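Local coordinates for mandelate racemase/muconate lactonizing enzyme family protein (PDB 3TOY) that belongs to the enolase superfamily, pairing an N-terminal capping domain with a C-terminal barrel domain, and carries a calcium ion at a carboxylate site, at residues 145-150 with 330-335; 152-157 with 361-366. All blocks are in the same frame, centred on the assembly; numbering follows the deposited sequence.

Contact 1: 145-150 with 330-335; sequences PVVELL and VLPVTP. With P4C (O-acetaldehydyl-hexaethylene glycol), chain H.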
loop_
_atom_site.group_PDB
_atom_site.type_symbol
_atom_site.label_atom_id
_atom_site.label_comp_id
_atom_site.label_asym_id
_atom_site.label_seq_id
_atom_site.Cartn_x
_atom_site.Cartn_y
_atom_site.Cartn_z
ATOM N N PRO A 145 16.179 16.344 -41.914
ATOM C CA PRO A 145 15.182 16.680 -40.900
ATOM C C PRO A 145 15.641 16.157 -39.528
ATOM O O PRO A 145 16.307 15.119 -39.439
ATOM C CB PRO A 145 13.927 15.928 -41.366
ATOM C CG PRO A 145 14.412 14.843 -42.275
ATOM C CD PRO A 145 15.670 15.408 -42.929
ATOM N N VAL A 146 15.280 16.855 -38.464
ATOM C CA VAL A 146 15.648 16.374 -37.120
ATOM C C VAL A 146 15.213 14.920 -36.902
ATOM O O VAL A 146 15.955 14.140 -36.304
ATOM C CB VAL A 146 15.074 17.266 -36.007
ATOM C CG1 VAL A 146 15.278 16.613 -34.609
ATOM C CG2 VAL A 146 15.720 18.659 -36.059
ATOM N N VAL A 147 14.023 14.547 -37.374
ATOM C CA VAL A 147 13.547 13.163 -37.153
ATOM C C VAL A 147 14.547 12.109 -37.639
ATOM O O VAL A 147 14.766 11.106 -36.975
ATOM C CB VAL A 147 12.124 12.916 -37.733
ATOM C CG1 VAL A 147 12.118 13.092 -39.246
ATOM C CG2 VAL A 147 11.583 11.498 -37.346
ATOM N N GLU A 148 15.187 12.329 -38.795
ATOM C CA GLU A 148 16.240 11.392 -39.236
ATOM C C GLU A 148 17.482 11.411 -38.354
ATOM O O GLU A 148 18.117 10.367 -38.156
ATOM C CB GLU A 148 16.626 11.653 -40.708
ATOM C CG GLU A 148 15.498 11.248 -41.639
ATOM C CD GLU A 148 15.746 11.651 -43.086
ATOM O OE1 GLU A 148 16.879 12.095 -43.407
ATOM O OE2 GLU A 148 14.799 11.513 -43.892
ATOM N N LEU A 149 17.832 12.569 -37.803
ATOM C CA LEU A 149 18.957 12.617 -36.886
ATOM C C LEU A 149 18.673 11.714 -35.677
ATOM O O LEU A 149 19.579 11.081 -35.139
ATOM C CB LEU A 149 19.187 14.039 -36.390
ATOM C CG LEU A 149 19.658 15.089 -37.395
ATOM C CD1 LEU A 149 20.099 16.302 -36.620
ATOM C CD2 LEU A 149 20.794 14.536 -38.243
ATOM N N LEU A 150 17.399 11.661 -35.286
ATOM C CA LEU A 150 16.966 10.905 -34.103
ATOM C C LEU A 150 16.778 9.401 -34.359
ATOM O O LEU A 150 16.335 8.656 -33.463
ATOM C CB LEU A 150 15.678 11.527 -33.553
ATOM C CG LEU A 150 15.812 12.996 -33.136
ATOM C CD1 LEU A 150 14.457 13.585 -32.709
ATOM C CD2 LEU A 150 16.889 13.177 -32.051
ATOM N N VAL A 330 9.441 14.603 -33.456
ATOM C CA VAL A 330 9.707 13.719 -32.310
ATOM C C VAL A 330 8.682 12.581 -32.134
ATOM O O VAL A 330 9.044 11.510 -31.654
ATOM C CB VAL A 330 9.888 14.493 -30.969
ATOM C CG1 VAL A 330 11.261 15.195 -30.938
ATOM C CG2 VAL A 330 8.740 15.465 -30.742
ATOM N N LEU A 331 7.441 12.790 -32.556
ATOM C CA LEU A 331 6.454 11.702 -32.465
ATOM C C LEU A 331 6.871 10.403 -33.175
ATOM O O LEU A 331 6.626 9.297 -32.668
ATOM C CB LEU A 331 5.068 12.199 -32.870
ATOM C CG LEU A 331 4.427 12.982 -31.730
ATOM C CD1 LEU A 331 3.278 13.880 -32.218
ATOM C CD2 LEU A 331 3.922 12.009 -30.637
ATOM N N PRO A 332 7.542 10.510 -34.347
ATOM C CA PRO A 332 7.942 9.276 -35.020
ATOM C C PRO A 332 8.950 8.418 -34.264
ATOM O O PRO A 332 9.124 7.250 -34.617
ATOM C CB PRO A 332 8.559 9.781 -36.353
ATOM C CG PRO A 332 7.862 11.105 -36.582
ATOM C CD PRO A 332 7.775 11.703 -35.189
ATOM N N VAL A 333 9.639 8.974 -33.261
ATOM C CA VAL A 333 10.591 8.178 -32.484
ATOM C C VAL A 333 10.118 7.962 -31.038
ATOM O O VAL A 333 10.904 7.575 -30.172
ATOM C CB VAL A 333 12.008 8.782 -32.506
ATOM C CG1 VAL A 333 12.579 8.735 -33.973
ATOM C CG2 VAL A 333 11.998 10.219 -31.948
ATOM N N THR A 334 8.833 8.209 -30.811
ATOM C CA THR A 334 8.226 8.121 -29.476
ATOM C C THR A 334 7.504 6.770 -29.450
ATOM O O THR A 334 6.571 6.554 -30.228
ATOM C CB THR A 334 7.221 9.257 -29.264
ATOM O OG1 THR A 334 7.907 10.519 -29.350
ATOM C CG2 THR A 334 6.474 9.151 -27.884
ATOM N N PRO A 335 7.960 5.843 -28.587
ATOM C CA PRO A 335 7.410 4.498 -28.632
ATOM C C PRO A 335 5.896 4.464 -28.521
ATOM O O PRO A 335 5.253 3.666 -29.215
ATOM C CB PRO A 335 8.050 3.807 -27.425
ATOM C CG PRO A 335 9.388 4.502 -27.289
ATOM C CD PRO A 335 9.052 5.961 -27.607
HETATM O O1 P4C H . 13.842 7.308 -25.842
HETATM C C2 P4C H . 13.473 8.212 -26.894
HETATM C C3 P4C H . 13.773 7.614 -28.266
HETATM O O4 P4C H . 15.105 7.940 -28.676
HETATM C C5 P4C H . 15.200 8.148 -30.096
HETATM C C6 P4C H . 16.645 8.344 -30.550
HETATM O O7 P4C H . 17.110 9.645 -30.191
HETATM C C8 P4C H . 18.533 9.802 -30.152
HETATM C C9 P4C H . 18.844 11.099 -29.405
HETATM O O10 P4C H . 19.434 10.801 -28.134
HETATM C C11 P4C H . 19.331 11.869 -27.193
HETATM C C12 P4C H . 19.735 11.359 -25.810
HETATM O O13 P4C H . 18.691 10.571 -25.224
HETATM C C14 P4C H . 18.925 10.340 -23.829
HETATM C C15 P4C H . 17.941 9.295 -23.308
HETATM O O16 P4C H . 16.731 9.931 -22.886
#
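Val147 meets Pro332 where the short helix 146-149 faces the turn that follows helix 324-330. The touching is done by apolar carbon: Val147 CG2 lies 3.6 Å from Pro332 CB, and the valine branch and the proline ring cross at about a right angle. CG2 stands anti to the backbone N of Val147, which carries it out to the ring. A turn further on, Leu150 sends CD1 to within 4.0 Å of Val330 CG1, while Val333 CG1 comes up beside the leucine's backbone, 3.8 Å from Leu150 O.

No hydrogen bond joins the two segments; within 330-335, Val330 O takes bonds from Val333 N and Thr334 OG1 on opposite faces of its carbonyl plane, the hydroxyl at 2.8 Å from Val330 O, and the turn is thereby held compact. Trp304 NE1 is a further partner of Thr334 OG1.

O-acetaldehydyl-hexaethylene glycol runs past both segments, with Leu150 CD2 3.9 Å from its C9 and Val333 CB 4.0 Å from its C5.

The pair joins helix 146-149 to the loop between helix 324-330 and strand 340-342: helix 300-314 packs on Leu150 and Val330, Trp135 of helix 122-142 touches Leu150, and Val104 of the second subunit packs on Val333.

Contact 2: 152-157 with 361-366; sequences GSARPI and VTAKGP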
loop_
_atom_site.group_PDB
_atom_site.type_symbol
_atom_site.label_atom_id
_atom_site.label_comp_id
_atom_site.label_asym_id
_atom_site.label_seq_id
_atom_site.Cartn_x
_atom_site.Cartn_y
_atom_site.Cartn_z
ATOM N N GLY A 152 14.856 8.010 -36.663
ATOM C CA GLY A 152 13.529 7.691 -37.188
ATOM C C GLY A 152 13.355 8.154 -38.627
ATOM O O GLY A 152 14.336 8.506 -39.302
ATOM N N SER A 153 12.107 8.154 -39.097
ATOM C CA SER A 153 11.780 8.620 -40.442
ATOM C C SER A 153 10.596 9.575 -40.429
ATOM O O SER A 153 9.753 9.523 -39.535
ATOM C CB SER A 153 11.498 7.426 -41.375
ATOM O OG SER A 153 10.335 6.699 -40.982
ATOM N N ALA A 154 10.535 10.454 -41.423
ATOM C CA ALA A 154 9.454 11.426 -41.504
ATOM C C ALA A 154 8.272 10.733 -42.127
ATOM O O ALA A 154 8.265 10.447 -43.323
ATOM C CB ALA A 154 9.860 12.624 -42.360
ATOM N N ARG A 155 7.274 10.460 -41.311
ATOM C CA ARG A 155 6.094 9.772 -41.765
ATOM C C ARG A 155 4.840 10.371 -41.159
ATOM O O ARG A 155 4.906 11.120 -40.176
ATOM C CB ARG A 155 6.193 8.299 -41.417
ATOM C CG ARG A 155 6.426 8.045 -39.953
ATOM C CD ARG A 155 6.994 6.651 -39.781
ATOM N NE ARG A 155 7.327 6.394 -38.390
ATOM C CZ ARG A 155 6.421 6.248 -37.429
ATOM N NH1 ARG A 155 5.122 6.340 -37.712
ATOM N NH2 ARG A 155 6.814 6.020 -36.184
ATOM N N PRO A 156 3.696 10.072 -41.779
ATOM C CA PRO A 156 2.426 10.675 -41.425
ATOM C C PRO A 156 2.039 10.271 -40.004
ATOM O O PRO A 156 2.008 9.083 -39.683
ATOM C CB PRO A 156 1.446 10.071 -42.446
ATOM C CG PRO A 156 2.311 9.592 -43.573
ATOM C CD PRO A 156 3.583 9.161 -42.937
ATOM N N ILE A 157 1.791 11.269 -39.164
ATOM C CA ILE A 157 1.319 11.053 -37.790
ATOM C C ILE A 157 -0.155 11.466 -37.673
ATOM O O ILE A 157 -0.536 12.558 -38.115
ATOM C CB ILE A 157 2.127 11.929 -36.795
ATOM C CG1 ILE A 157 3.631 11.652 -36.901
ATOM C CG2 ILE A 157 1.607 11.710 -35.347
ATOM C CD1 ILE A 157 4.034 10.229 -36.496
ATOM N N VAL A 361 -0.012 14.460 -40.271
ATOM C CA VAL A 361 1.026 15.465 -40.451
ATOM C C VAL A 361 2.385 14.782 -40.587
ATOM O O VAL A 361 2.710 13.856 -39.840
ATOM C CB VAL A 361 1.030 16.480 -39.305
ATOM C CG1 VAL A 361 2.308 17.308 -39.309
ATOM C CG2 VAL A 361 -0.211 17.367 -39.353
ATOM N N THR A 362 3.171 15.212 -41.573
ATOM C CA THR A 362 4.500 14.618 -41.804
ATOM C C THR A 362 5.607 15.648 -41.547
ATOM O O THR A 362 5.490 16.795 -41.980
ATOM C CB THR A 362 4.617 14.108 -43.248
ATOM O OG1 THR A 362 3.640 13.078 -43.463
ATOM C CG2 THR A 362 5.974 13.546 -43.494
ATOM N N ALA A 363 6.670 15.252 -40.843
ATOM C CA ALA A 363 7.776 16.161 -40.527
ATOM C C ALA A 363 8.392 16.699 -41.817
ATOM O O ALA A 363 8.560 15.951 -42.770
ATOM C CB ALA A 363 8.843 15.444 -39.771
ATOM N N LYS A 364 8.758 17.973 -41.789
ATOM C CA LYS A 364 9.432 18.654 -42.904
ATOM C C LYS A 364 10.774 19.147 -42.420
ATOM O O LYS A 364 10.859 19.758 -41.351
ATOM C CB LYS A 364 8.597 19.848 -43.348
ATOM C CG LYS A 364 7.784 19.599 -44.617
ATOM C CD LYS A 364 7.107 18.231 -44.597
ATOM C CE LYS A 364 6.464 17.903 -45.939
ATOM N NZ LYS A 364 5.727 16.619 -45.887
ATOM N N GLY A 365 11.827 18.886 -43.196
ATOM C CA GLY A 365 13.158 19.427 -42.882
ATOM C C GLY A 365 13.569 20.485 -43.912
ATOM O O GLY A 365 12.721 21.002 -44.639
ATOM N N PRO A 366 14.863 20.829 -43.963
ATOM C CA PRO A 366 15.916 20.340 -43.080
ATOM C C PRO A 366 15.725 20.927 -41.684
ATOM O O PRO A 366 14.983 21.892 -41.528
ATOM C CB PRO A 366 17.189 20.922 -43.713
ATOM C CG PRO A 366 16.736 22.178 -44.329
ATOM C CD PRO A 366 15.367 21.866 -44.886
HETATM O O HOH W 1 6.721 12.942 -39.315
#
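Ile157 of strand 157-162 and Val361 of strand 360-361 form an antiparallel hydrogen-bonded pair. Ile157 N gives to Val361 O at 2.8 Å, and Val361 N returns a bond of 2.9 Å to Ile157 O. The CA of Pro156 adds a CH···O contact to Val361 O.

Next to this pair the segments stay close, but a water links them in place of a direct backbone bond. It donates to Arg155 O at 2.7 Å and accepts from Ala363 N at 2.8 Å, and so bridges the two backbones.

Side chains add to the contact. Thr362 lies alongside Pro156, pointing the same way, with OG1 3.4 Å from Pro156 CA; because OG1 is anti to the carbonyl carbon (chi1 -62°), CG2 falls on the Ala154 side, 3.9 Å from Ala154 O. Further along, the methyls of Ala154 and Ala363 meet at 4.0 Å between their CB atoms, and Val147 of helix 146-149 packs on both.

The chemistry is thus that of main chain against main chain: the two segments run close together without a charged pair between them, held by backbone groups, one water and small side chains.

How the contacts relate
The two contacts lie side by side, their centres about 8 Å apart, and their segments alternate along the chain. Contact 1 is wholly buried and apolar, joining a short helix to a turn beside O-acetaldehydyl-hexaethylene glycol; contact 2 is partly exposed and rests on backbone hydrogen bonds and a water where 360-361 pairs antiparallel with barrel strand 157-162. Residues 145-150 lead almost directly into 152-157, with Val147 O probably bonded to Gly152 N. Pro332 packs on Ser153 and Ile157, and Arg155 NH2 makes a weak hydrogen bond to Pro332 O. His329 serves both, bonding Val147 N and Lys364 O, and both contacts touch the second subunit.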